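Local coordinates for mandelate racemase / muconate lactonizing enzyme family protein (Agrobacterium tumefaciens, PDB 4DXK) that belongs to the mandelate racemase subgroup of the enolase superfamily, binds a sodium ion in its barrel and probably acts as a lyase or racemase, at residues Val215-Met220 against Lys231-Tyr236; Ala170-Pro175 against Thr238-Asp243. All coordinates share one frame; numbering follows the deposited sequence. Where two conformers were deposited one is given.

Contact 1: Val215-Met220 against Lys231-Tyr236; sequences VEFHSM and KALTPY. With NA (sodium ion), chain C; PO4 (phosphate ion), chain B.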
ATOM      1  N   VAL A 215      25.384   0.314  19.571  1.00 10.91           N
ATOM      2  CA  VAL A 215      25.060   1.627  20.103  1.00 10.64           C
ATOM      3  C   VAL A 215      23.708   1.565  20.772  1.00  9.89           C
ATOM      4  O   VAL A 215      22.711   1.149  20.166  1.00 11.45           O
ATOM      5  CB  VAL A 215      25.030   2.685  19.011  1.00 10.22           C
ATOM      6  CG1 VAL A 215      24.904   4.062  19.644  1.00 11.73           C
ATOM      7  CG2 VAL A 215      26.287   2.601  18.157  1.00 13.31           C
ATOM      8  N   GLU A 216      23.693   1.972  22.027  1.00 10.13           N
ATOM      9  CA  GLU A 216      22.491   2.061  22.827  1.00 11.40           C
ATOM     10  C   GLU A 216      22.050   3.520  22.879  1.00  9.70           C
ATOM     11  O   GLU A 216      22.879   4.393  23.139  1.00 10.95           O
ATOM     12  CB  GLU A 216      22.843   1.606  24.240  1.00 13.21           C
ATOM     13  CG  GLU A 216      21.822   1.964  25.253  1.00 16.46           C
ATOM     14  CD  GLU A 216      20.630   1.081  25.116  1.00 18.44           C
ATOM     15  OE1 GLU A 216      19.666   1.472  24.423  1.00 15.31           O
ATOM     16  OE2 GLU A 216      20.691  -0.032  25.673  1.00 24.49           O
ATOM     17  N   PHE A 217      20.764   3.784  22.652  1.00  9.70           N
ATOM     18  CA  PHE A 217      20.217   5.142  22.743  1.00  9.98           C
ATOM     19  C   PHE A 217      19.193   5.328  23.854  1.00  9.38           C
ATOM     20  O   PHE A 217      18.747   6.448  24.104  1.00  9.25           O
ATOM     21  CB  PHE A 217      19.580   5.555  21.417  1.00  9.66           C
ATOM     22  CG  PHE A 217      20.558   5.682  20.287  1.00  9.79           C
ATOM     23  CD1 PHE A 217      21.371   6.805  20.181  1.00  9.47           C
ATOM     24  CD2 PHE A 217      20.676   4.679  19.328  1.00 10.15           C
ATOM     25  CE1 PHE A 217      22.260   6.937  19.132  1.00 11.61           C
ATOM     26  CE2 PHE A 217      21.576   4.807  18.279  1.00 11.31           C
ATOM     27  CZ  PHE A 217      22.362   5.943  18.179  1.00 10.78           C
ATOM     28  N   HIS A 218      18.790   4.228  24.481  1.00 10.32           N
ATOM     29  CA  HIS A 218      17.856   4.264  25.610  1.00 10.12           C
ATOM     30  C   HIS A 218      16.554   5.009  25.311  1.00 10.28           C
ATOM     31  O   HIS A 218      15.948   5.590  26.208  1.00 10.57           O
ATOM     32  CB  HIS A 218      18.537   4.864  26.841  1.00 11.17           C
ATOM     33  CG  HIS A 218      19.569   3.968  27.451  1.00 12.32           C
ATOM     34  ND1 HIS A 218      20.844   4.396  27.751  1.00 13.06           N
ATOM     35  CD2 HIS A 218      19.509   2.667  27.820  1.00 12.78           C
ATOM     36  CE1 HIS A 218      21.525   3.398  28.292  1.00 14.65           C
ATOM     37  NE2 HIS A 218      20.738   2.339  28.343  1.00 14.65           N
ATOM     38  N   SER A 219      16.119   4.977  24.053  1.00  8.90           N
ATOM     39  CA  SER A 219      14.861   5.608  23.627  1.00  8.93           C
ATOM     40  C   SER A 219      14.778   7.095  23.943  1.00 10.23           C
ATOM     41  O   SER A 219      13.685   7.625  24.139  1.00 11.45           O
ATOM     42  CB  SER A 219      13.643   4.881  24.211  1.00 10.63           C
ATOM     43  OG  SER A 219      13.509   3.620  23.573  1.00 13.25           O
ATOM     44  N   MET A 220      15.922   7.768  23.960  0.55  9.32           N
ATOM     45  CA  MET A 220      15.961   9.149  24.436  0.55 10.06           C
ATOM     46  C   MET A 220      15.767  10.227  23.369  0.55  9.86           C
ATOM     47  O   MET A 220      15.659  11.404  23.704  0.55 14.62           O
ATOM     48  CB  MET A 220      17.253   9.399  25.211  0.55 11.25           C
ATOM     49  CG  MET A 220      17.439   8.426  26.368  0.55 14.00           C
ATOM     50  SD  MET A 220      18.915   8.731  27.346  0.55 17.94           S
ATOM     51  CE  MET A 220      18.538  10.350  27.998  0.55 16.94           C
ATOM     52  N   LYS A 231      22.811   8.736  10.605  1.00 10.78           N
ATOM     53  CA  LYS A 231      23.610   9.031   9.414  1.00 11.32           C
ATOM     54  C   LYS A 231      25.058   9.345   9.777  1.00 11.99           C
ATOM     55  O   LYS A 231      25.998   8.875   9.117  1.00 12.24           O
ATOM     56  CB  LYS A 231      23.003  10.186   8.619  1.00 13.36           C
ATOM     57  CG  LYS A 231      21.646   9.859   8.025  1.00 15.25           C
ATOM     58  CD  LYS A 231      21.207  10.882   6.988  1.00 26.53           C
ATOM     59  CE  LYS A 231      21.036  12.258   7.592  1.00 33.50           C
ATOM     60  NZ  LYS A 231      20.803  13.302   6.542  1.00 31.87           N
ATOM     61  N   ALA A 232      25.247  10.111  10.845  1.00 11.13           N
ATOM     62  CA  ALA A 232      26.587  10.501  11.274  1.00 11.99           C
ATOM     63  C   ALA A 232      27.429   9.310  11.735  1.00 12.24           C
ATOM     64  O   ALA A 232      28.662   9.387  11.756  1.00 12.78           O
ATOM     65  CB  ALA A 232      26.502  11.548  12.379  1.00 13.09           C
ATOM     66  N   LEU A 233      26.776   8.215  12.114  1.00 11.67           N
ATOM     67  CA  LEU A 233      27.499   7.037  12.588  1.00 11.13           C
ATOM     68  C   LEU A 233      28.026   6.157  11.463  1.00 11.64           C
ATOM     69  O   LEU A 233      28.790   5.225  11.717  1.00 12.45           O
ATOM     70  CB  LEU A 233      26.619   6.208  13.527  1.00 11.87           C
ATOM     71  CG  LEU A 233      26.504   6.790  14.934  1.00 10.64           C
ATOM     72  CD1 LEU A 233      25.307   6.220  15.668  1.00 11.41           C
ATOM     73  CD2 LEU A 233      27.786   6.528  15.721  1.00 12.71           C
ATOM     74  N   THR A 234      27.628   6.454  10.231  1.00 11.99           N
ATOM     75  CA  THR A 234      28.000   5.640   9.072  1.00 12.83           C
ATOM     76  C   THR A 234      29.494   5.261   8.981  1.00 15.24           C
ATOM     77  O   THR A 234      29.800   4.093   8.738  1.00 14.85           O
ATOM     78  CB  THR A 234      27.530   6.291   7.748  1.00 13.25           C
ATOM     79  OG1 THR A 234      26.110   6.488   7.794  1.00 13.81           O
ATOM     80  CG2 THR A 234      27.870   5.414   6.554  1.00 16.49           C
ATOM     81  N   PRO A 235      30.422   6.219   9.196  1.00 14.13           N
ATOM     82  CA  PRO A 235      31.837   5.860   8.999  1.00 14.79           C
ATOM     83  C   PRO A 235      32.374   4.844  10.005  1.00 16.90           C
ATOM     84  O   PRO A 235      33.480   4.346   9.807  1.00 17.87           O
ATOM     85  CB  PRO A 235      32.573   7.192   9.193  1.00 18.53           C
ATOM     86  CG  PRO A 235      31.553   8.247   8.975  1.00 16.68           C
ATOM     87  CD  PRO A 235      30.260   7.662   9.461  1.00 14.10           C
ATOM     88  N   TYR A 236      31.634   4.547  11.067  1.00 14.50           N
ATOM     89  CA  TYR A 236      32.185   3.737  12.149  1.00 14.31           C
ATOM     90  C   TYR A 236      31.756   2.279  12.139  1.00 12.71           C
ATOM     91  O   TYR A 236      32.109   1.521  13.044  1.00 13.71           O
ATOM     92  CB  TYR A 236      31.915   4.398  13.499  1.00 15.61           C
ATOM     93  CG  TYR A 236      32.412   5.819  13.512  1.00 15.75           C
ATOM     94  CD1 TYR A 236      33.765   6.096  13.657  1.00 16.58           C
ATOM     95  CD2 TYR A 236      31.539   6.886  13.328  1.00 15.78           C
ATOM     96  CE1 TYR A 236      34.229   7.397  13.642  1.00 19.53           C
ATOM     97  CE2 TYR A 236      31.994   8.186  13.314  1.00 18.09           C
ATOM     98  CZ  TYR A 236      33.341   8.435  13.473  1.00 19.19           C
ATOM     99  OH  TYR A 236      33.802   9.731  13.460  1.00 23.78           O
TER
HETATM  100 NA    NA C 502      19.234  -1.527  26.237  1.00 12.83          NA
HETATM  101  P   PO4 B 501      21.548  -2.127  28.363  0.57 15.38           P
HETATM  102  O1  PO4 B 501      20.730  -2.609  27.175  0.57 13.67           O
HETATM  103  O2  PO4 B 501      20.701  -2.131  29.613  0.57 15.68           O
HETATM  104  O3  PO4 B 501      22.746  -2.996  28.633  0.57 16.70           O
HETATM  105  O4  PO4 B 501      22.026  -0.713  28.097  0.57 15.96           O
HETATM  106  O   HOH W   1      17.736   0.093  25.501  1.00 23.75           O
HETATM  107  O   HOH W   2      19.063  -0.540  28.371  1.00 23.27           O

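Contact 2: Ala170-Pro175 against Thr238-Asp243; sequences AMKIWP and TFWHED. With NA (sodium ion), chain C; PO4 (phosphate ion), chain B.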
ATOM      1  N   ALA A 170      32.535  -7.958  21.047  1.00 12.79           N
ATOM      2  CA  ALA A 170      31.460  -6.992  20.890  1.00 14.05           C
ATOM      3  C   ALA A 170      31.316  -6.184  22.171  1.00 13.94           C
ATOM      4  O   ALA A 170      31.479  -6.717  23.275  1.00 16.31           O
ATOM      5  CB  ALA A 170      30.158  -7.697  20.563  1.00 13.18           C
ATOM      6  N   MET A 171      31.004  -4.901  22.016  1.00 14.33           N
ATOM      7  CA  MET A 171      30.811  -4.009  23.151  1.00 13.97           C
ATOM      8  C   MET A 171      29.717  -3.013  22.811  1.00 14.22           C
ATOM      9  O   MET A 171      29.558  -2.608  21.650  1.00 13.99           O
ATOM     10  CB  MET A 171      32.110  -3.280  23.491  1.00 14.71           C
ATOM     11  CG  MET A 171      32.589  -2.338  22.395  1.00 15.41           C
ATOM     12  SD  MET A 171      34.257  -1.704  22.665  1.00 19.20           S
ATOM     13  CE  MET A 171      33.973  -0.586  24.031  1.00 18.66           C
ATOM     14  N   LYS A 172      28.964  -2.618  23.829  1.00 12.51           N
ATOM     15  CA  LYS A 172      27.857  -1.690  23.645  1.00 13.43           C
ATOM     16  C   LYS A 172      28.108  -0.427  24.454  1.00 12.18           C
ATOM     17  O   LYS A 172      28.473  -0.503  25.627  1.00 13.83           O
ATOM     18  CB  LYS A 172      26.528  -2.336  24.047  1.00 11.80           C
ATOM     19  CG  LYS A 172      25.310  -1.463  23.750  1.00 11.82           C
ATOM     20  CD  LYS A 172      24.006  -2.279  23.709  1.00 12.27           C
ATOM     21  CE  LYS A 172      23.473  -2.560  25.102  1.00 13.62           C
ATOM     22  NZ  LYS A 172      22.240  -3.399  25.036  1.00 13.47           N
ATOM     23  N   ILE A 173      27.923   0.728  23.813  1.00 11.88           N
ATOM     24  CA  ILE A 173      28.158   2.019  24.452  1.00 12.39           C
ATOM     25  C   ILE A 173      26.976   2.953  24.203  1.00 11.57           C
ATOM     26  O   ILE A 173      26.191   2.743  23.273  1.00 12.52           O
ATOM     27  CB  ILE A 173      29.475   2.666  23.956  1.00 14.22           C
ATOM     28  CG1 ILE A 173      29.441   2.906  22.444  1.00 14.38           C
ATOM     29  CG2 ILE A 173      30.669   1.793  24.331  1.00 16.22           C
ATOM     30  CD1 ILE A 173      30.638   3.695  21.924  1.00 18.56           C
ATOM     31  N   TRP A 174      26.832   3.965  25.052  1.00 12.25           N
ATOM     32  CA  TRP A 174      25.744   4.934  24.921  1.00 11.78           C
ATOM     33  C   TRP A 174      26.234   6.373  25.100  1.00 13.52           C
ATOM     34  O   TRP A 174      25.844   7.059  26.047  1.00 14.59           O
ATOM     35  CB  TRP A 174      24.581   4.622  25.878  1.00 13.61           C
ATOM     36  CG  TRP A 174      24.950   4.268  27.294  1.00 15.92           C
ATOM     37  CD1 TRP A 174      25.045   5.118  28.359  1.00 21.72           C
ATOM     38  CD2 TRP A 174      25.211   2.957  27.804  1.00 18.45           C
ATOM     39  NE1 TRP A 174      25.374   4.417  29.495  1.00 22.09           N
ATOM     40  CE2 TRP A 174      25.481   3.088  29.180  1.00 21.18           C
ATOM     41  CE3 TRP A 174      25.255   1.687  27.226  1.00 19.46           C
ATOM     42  CZ2 TRP A 174      25.795   1.995  29.988  1.00 29.16           C
ATOM     43  CZ3 TRP A 174      25.560   0.602  28.028  1.00 26.87           C
ATOM     44  CH2 TRP A 174      25.829   0.764  29.392  1.00 27.58           C
ATOM     45  N   PRO A 175      27.088   6.844  24.176  1.00 12.43           N
ATOM     46  CA  PRO A 175      27.715   8.155  24.349  1.00 12.84           C
ATOM     47  C   PRO A 175      26.813   9.334  23.978  1.00 14.35           C
ATOM     48  O   PRO A 175      27.259  10.469  24.141  1.00 14.34           O
ATOM     49  CB  PRO A 175      28.922   8.084  23.406  1.00 15.90           C
ATOM     50  CG  PRO A 175      28.476   7.184  22.310  1.00 16.96           C
ATOM     51  CD  PRO A 175      27.567   6.162  22.958  1.00 16.18           C
ATOM     52  N   THR A 238      28.926   0.641  12.707  1.00 11.97           N
ATOM     53  CA  THR A 238      28.229   0.197  13.904  1.00 11.61           C
ATOM     54  C   THR A 238      27.434  -1.086  13.642  1.00 11.18           C
ATOM     55  O   THR A 238      27.003  -1.345  12.519  1.00 12.45           O
ATOM     56  CB  THR A 238      27.332   1.305  14.454  1.00 11.57           C
ATOM     57  OG1 THR A 238      26.464   1.768  13.412  1.00 11.46           O
ATOM     58  CG2 THR A 238      28.183   2.463  14.953  1.00 13.55           C
ATOM     59  N   PHE A 239      27.262  -1.889  14.683  1.00 10.87           N
ATOM     60  CA  PHE A 239      26.664  -3.211  14.540  1.00 10.22           C
ATOM     61  C   PHE A 239      25.142  -3.175  14.649  1.00  9.86           C
ATOM     62  O   PHE A 239      24.438  -3.820  13.870  1.00 10.79           O
ATOM     63  CB  PHE A 239      27.245  -4.143  15.599  1.00 11.06           C
ATOM     64  CG  PHE A 239      26.854  -5.580  15.431  1.00 11.38           C
ATOM     65  CD1 PHE A 239      27.355  -6.331  14.377  1.00 12.76           C
ATOM     66  CD2 PHE A 239      25.985  -6.185  16.328  1.00 13.09           C
ATOM     67  CE1 PHE A 239      27.006  -7.667  14.222  1.00 12.96           C
ATOM     68  CE2 PHE A 239      25.639  -7.522  16.188  1.00 13.97           C
ATOM     69  CZ  PHE A 239      26.142  -8.261  15.127  1.00 13.36           C
ATOM     70  N   TRP A 240      24.640  -2.434  15.631  1.00  9.07           N
ATOM     71  CA  TRP A 240      23.203  -2.204  15.749  1.00  8.20           C
ATOM     72  C   TRP A 240      22.937  -0.879  16.433  1.00  8.33           C
ATOM     73  O   TRP A 240      23.814  -0.356  17.129  1.00  9.02           O
ATOM     74  CB  TRP A 240      22.491  -3.389  16.417  1.00  9.20           C
ATOM     75  CG  TRP A 240      22.542  -3.574  17.924  1.00  8.79           C
ATOM     76  CD1 TRP A 240      22.396  -2.626  18.911  1.00  9.29           C
ATOM     77  CD2 TRP A 240      22.650  -4.834  18.595  1.00  8.94           C
ATOM     78  NE1 TRP A 240      22.420  -3.233  20.155  1.00 10.11           N
ATOM     79  CE2 TRP A 240      22.564  -4.587  19.980  1.00  9.10           C
ATOM     80  CE3 TRP A 240      22.820  -6.150  18.155  1.00  9.74           C
ATOM     81  CZ2 TRP A 240      22.660  -5.614  20.929  1.00 10.21           C
ATOM     82  CZ3 TRP A 240      22.885  -7.164  19.095  1.00  9.42           C
ATOM     83  CH2 TRP A 240      22.811  -6.889  20.463  1.00 10.13           C
ATOM     84  N   HIS A 241      21.745  -0.334  16.211  1.00  8.58           N
ATOM     85  CA  HIS A 241      21.304   0.906  16.840  1.00  8.16           C
ATOM     86  C   HIS A 241      20.085   0.574  17.669  1.00  8.19           C
ATOM     87  O   HIS A 241      18.997   0.313  17.131  1.00  8.37           O
ATOM     88  CB  HIS A 241      20.978   1.972  15.793  1.00  9.53           C
ATOM     89  CG  HIS A 241      22.184   2.489  15.074  1.00  8.11           C
ATOM     90  ND1 HIS A 241      22.102   3.391  14.032  1.00  9.11           N
ATOM     91  CD2 HIS A 241      23.504   2.235  15.242  1.00  9.32           C
ATOM     92  CE1 HIS A 241      23.317   3.665  13.589  1.00 10.02           C
ATOM     93  NE2 HIS A 241      24.186   2.970  14.302  1.00  9.90           N
ATOM     94  N   GLU A 242      20.278   0.549  18.983  1.00  8.09           N
ATOM     95  CA  GLU A 242      19.280   0.027  19.907  1.00  7.95           C
ATOM     96  C   GLU A 242      18.415   1.140  20.475  1.00  8.11           C
ATOM     97  O   GLU A 242      18.924   2.154  20.976  1.00  8.97           O
ATOM     98  CB  GLU A 242      19.989  -0.723  21.034  1.00  9.10           C
ATOM     99  CG  GLU A 242      19.063  -1.387  22.049  1.00  9.71           C
ATOM    100  CD  GLU A 242      19.830  -2.247  23.037  1.00 13.74           C
ATOM    101  OE1 GLU A 242      20.974  -2.645  22.739  1.00 11.01           O
ATOM    102  OE2 GLU A 242      19.303  -2.515  24.140  1.00 21.01           O
ATOM    103  N   ASP A 243      17.103   0.941  20.400  1.00  8.09           N
ATOM    104  CA  ASP A 243      16.127   1.887  20.937  1.00  8.67           C
ATOM    105  C   ASP A 243      16.445   3.333  20.544  1.00  8.73           C
ATOM    106  O   ASP A 243      16.564   4.208  21.400  1.00  8.90           O
ATOM    107  CB  ASP A 243      16.005   1.704  22.453  1.00  9.37           C
ATOM    108  CG  ASP A 243      15.337   0.399  22.818  1.00 10.99           C
ATOM    109  OD1 ASP A 243      14.516  -0.066  22.018  1.00 11.61           O
ATOM    110  OD2 ASP A 243      15.627  -0.161  23.891  1.00 12.65           O
TER
HETATM  111 NA    NA C 502      19.234  -1.527  26.237  1.00 12.83          NA
HETATM  112  P   PO4 B 501      21.548  -2.127  28.363  0.57 15.38           P
HETATM  113  O1  PO4 B 501      20.730  -2.609  27.175  0.57 13.67           O
HETATM  114  O2  PO4 B 501      20.701  -2.131  29.613  0.57 15.68           O
HETATM  115  O3  PO4 B 501      22.746  -2.996  28.633  0.57 16.70           O
HETATM  116  O4  PO4 B 501      22.026  -0.713  28.097  0.57 15.96           O
HETATM  117  O   HOH W   1      17.736   0.093  25.501  1.00 23.75           O
HETATM  118  O   HOH W   2      19.063  -0.540  28.371  1.00 23.27           O

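Contact 1: Val215-Met220 against Lys231-Tyr236
Phe217 and Leu233 approach from opposite directions, the leucine methyl arriving at the ring edge. CD1 of Leu233 sits near the plane of the Phe217 ring, 3.9 Å from CZ. Phe217 CG stands anti to its own carbonyl carbon (chi1 -66°), which sends the ring toward Leu233. Val215 CG1 lies over one face of that ring, toward the rim. The same valine reaches Leu233 more loosely, with CG2 4.5 Å from CD1. This apolar cluster is buried, and Phe200 and Leu197 of helix 190-207 pack on it. The two segments belong to the beta-alpha-beta unit of strand 212-216, helix 223-232 and strand 240-242, part of the enolase-type barrel. At the strand's C-terminal end the chemistry changes. Glu216 makes no contact with segment 231-236 and binds the sodium ion through OE2 at 2.2 Å. Its OE1 accepts the backbone N-H of His218 at 2.9 Å, on the anti side and 31° out of the carboxylate plane. OE1 also takes a bond from a metal-bound water, so both oxygens are held. CG of Glu216 lies over the centre of the His218 ring, and His218 NE2 makes a weak 3.3 Å hydrogen bond to phosphate O4. Segment 231-236 is more open to solvent beyond Leu233: Thr234 and Pro235 are exposed. Thr234 OG1 bonds to Lys231 O at 2.7 Å.

Contact 2: Ala170-Pro175 against Thr238-Asp243
The indole of Trp240 meets the aliphatic part of Lys172 obliquely, with NE1 4.0 Å from CD. Tyr118 meets the indole edge-to-face, and its OH also bonds to Lys172 NZ. The Trp174 ring meets His218 edge-to-face, and phosphate O4 approaches it obliquely. The segments come from two parallel strands of the alpha/beta barrel, 170-173 and 240-242, with strand 212-216 between them. Their side chains therefore meet inside the barrel. Lys172 and Glu242 cross at about a right angle and form a salt bridge, with NZ 2.7 Å from OE1. A second bond, from Lys172 NZ to Glu242 OE2 at 3.2 Å, is weak. The lysine leaves the strand with CG anti to the backbone N and then bends at chi3 (80°), which brings NZ to the carboxylate. NZ comes to the syn side of OE1, 16° out of the carboxylate plane. Trp240 NE1 takes the anti side of the same oxygen at 3.0 Å, so OE1 is gripped by two donors. This should hold the carboxylate in one rotation. OE2 is then directed at the sodium ion, 2.3 Å away, where Glu216 and Glu268 complete the protein ligands. Asp243 adds a second-shell link, for OD2 accepts from a metal-bound water. Lys172 NZ donates to phosphate O1 at 2.7 Å, and that same oxygen binds the sodium.

Both contacts are buried and share the parallel barrel sheet, but they lie on different sides of it. Contact 1 joins the outer face of strand 212-216 to segment 231-236, and its cross-segment contacts are wholly apolar. Contact 2 spans the inner face, from strand 170-173 to 240-242, and relies on charge and hydrogen bonds. Contact 1 is nested within the chain loop that contact 2 closes. Their strands are joined directly: Val215 O lies 2.8 Å from Glu242 N, a probable hydrogen bond. Each contact supplies one glutamate to the sodium ion, and both touch the phosphate.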